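PDB 3HL0: maleylacetate reductase from Agrobacterium tumefaciens, which catalyses the NADH-dependent reduction of maleylacetate to 3-oxoadipate, probably in the breakdown of gamma-resorcylate, and belongs to the iron-containing alcohol dehydrogenase family. Local coordinates for residues A221-G224 against A225-G229. Numbering follows the deposited sequence.
Sequences ALYG and AWLCG
Residues 221-224 and 225-229 are consecutive turns of one alpha-helix, 215-234. Four i to i+4 hydrogen bonds join them. Ala225 N donates to Ala221 O at 2.9 Å and Trp226 N to Leu222 O at 3.0 Å. Leu227 N reaches Tyr223 O at 3.2 Å, and Cys228 N reaches Gly224 O at 2.9 Å.

The side-chain contact centres on Tyr223. Its CG lies anti to the backbone N (chi1 161°), and the ring stands nearly at right angles to the helix axis. Leu227 leans back toward it and sets CD1 over one face in a CH-pi contact, 4.1 Å from the centroid and 28° off the normal. Tyr223 CD1 meets the edge of the Trp226 ring near its plane, 3.9 Å from CE3. Leu227 CD2 lies over a face of the indole toward its rim, so the two methyls of one leucine serve both rings.

Tyr223 OH is hydrogen-bonded to Glu196 of helix 188-210. Leu227 touches Glu196, and Ala221 packs on Met201 and Ala204 of that helix. Cys228 touches Ala173 and Ala177 of helix 163-180. Trp226 meets Tyr153 and Ile15, and Tyr223 touches Phe17, joining this C-terminal-domain helix to strands 150-153 and 15-17 of the parallel sheet.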
loop_
_atom_site.group_PDB
_atom_site.type_symbol
_atom_site.label_atom_id
_atom_site.label_comp_id
_atom_site.label_asym_id
_atom_site.label_seq_id
_atom_site.Cartn_x
_atom_site.Cartn_y
_atom_site.Cartn_z
ATOM N N ALA A 221 11.609 -18.893 -4.859
ATOM C CA ALA A 221 11.142 -17.605 -5.423
ATOM C C ALA A 221 12.154 -16.473 -5.202
ATOM O O ALA A 221 12.320 -15.603 -6.047
ATOM C CB ALA A 221 9.815 -17.209 -4.805
ATOM N N LEU A 222 12.812 -16.441 -4.046
ATOM C CA LEU A 222 13.787 -15.399 -3.794
ATOM C C LEU A 222 15.025 -15.525 -4.723
ATOM O O LEU A 222 15.562 -14.533 -5.206
ATOM C CB LEU A 222 14.171 -15.440 -2.320
ATOM C CG LEU A 222 14.910 -14.217 -1.821
ATOM C CD1 LEU A 222 14.201 -12.834 -2.043
ATOM C CD2 LEU A 222 15.172 -14.381 -0.327
ATOM N N TYR A 223 15.473 -16.766 -4.927
ATOM C CA TYR A 223 16.531 -17.043 -5.885
ATOM C C TYR A 223 16.110 -16.535 -7.275
ATOM O O TYR A 223 16.913 -15.875 -7.953
ATOM C CB TYR A 223 16.734 -18.539 -5.904
ATOM C CG TYR A 223 17.456 -19.124 -7.099
ATOM C CD1 TYR A 223 18.831 -18.919 -7.260
ATOM C CD2 TYR A 223 16.765 -19.880 -8.033
ATOM C CE1 TYR A 223 19.499 -19.479 -8.370
ATOM C CE2 TYR A 223 17.409 -20.460 -9.131
ATOM C CZ TYR A 223 18.787 -20.245 -9.269
ATOM O OH TYR A 223 19.441 -20.823 -10.324
ATOM N N GLY A 224 14.878 -16.825 -7.689
ATOM C CA GLY A 224 14.409 -16.334 -8.992
ATOM C C GLY A 224 14.443 -14.812 -9.010
ATOM O O GLY A 224 14.851 -14.204 -10.021
ATOM N N ALA A 225 14.005 -14.170 -7.928
ATOM C CA ALA A 225 13.980 -12.706 -7.870
ATOM C C ALA A 225 15.359 -12.075 -8.023
ATOM O O ALA A 225 15.563 -11.050 -8.693
ATOM C CB ALA A 225 13.283 -12.246 -6.552
ATOM N N TRP A 226 16.346 -12.734 -7.428
ATOM C CA TRP A 226 17.735 -12.309 -7.586
ATOM C C TRP A 226 18.198 -12.359 -9.034
ATOM O O TRP A 226 18.761 -11.369 -9.537
ATOM C CB TRP A 226 18.618 -13.193 -6.688
ATOM C CG TRP A 226 20.083 -13.064 -6.978
ATOM C CD1 TRP A 226 20.820 -11.916 -7.056
ATOM C CD2 TRP A 226 20.984 -14.160 -7.205
ATOM N NE1 TRP A 226 22.168 -12.251 -7.321
ATOM C CE2 TRP A 226 22.266 -13.613 -7.402
ATOM C CE3 TRP A 226 20.818 -15.547 -7.239
ATOM C CZ2 TRP A 226 23.387 -14.436 -7.628
ATOM C CZ3 TRP A 226 21.926 -16.362 -7.485
ATOM C CH2 TRP A 226 23.178 -15.793 -7.686
ATOM N N LEU A 227 17.929 -13.468 -9.719
ATOM C CA LEU A 227 18.344 -13.552 -11.128
ATOM C C LEU A 227 17.589 -12.532 -11.967
ATOM O O LEU A 227 18.161 -11.916 -12.862
ATOM C CB LEU A 227 18.084 -14.973 -11.655
ATOM C CG LEU A 227 18.952 -16.029 -10.957
ATOM C CD1 LEU A 227 18.581 -17.380 -11.529
ATOM C CD2 LEU A 227 20.426 -15.754 -11.179
ATOM N N CYS A 228 16.284 -12.360 -11.696
ATOM C CA CYS A 228 15.505 -11.394 -12.473
ATOM C C CYS A 228 15.991 -9.965 -12.238
ATOM O O CYS A 228 16.090 -9.174 -13.178
ATOM C CB CYS A 228 14.013 -11.513 -12.066
ATOM S SG CYS A 228 13.223 -13.050 -12.649
ATOM N N GLY A 229 16.320 -9.621 -10.988
ATOM C CA GLY A 229 16.859 -8.295 -10.725
ATOM C C GLY A 229 18.207 -8.081 -11.364
ATOM O O GLY A 229 18.517 -6.967 -11.792
#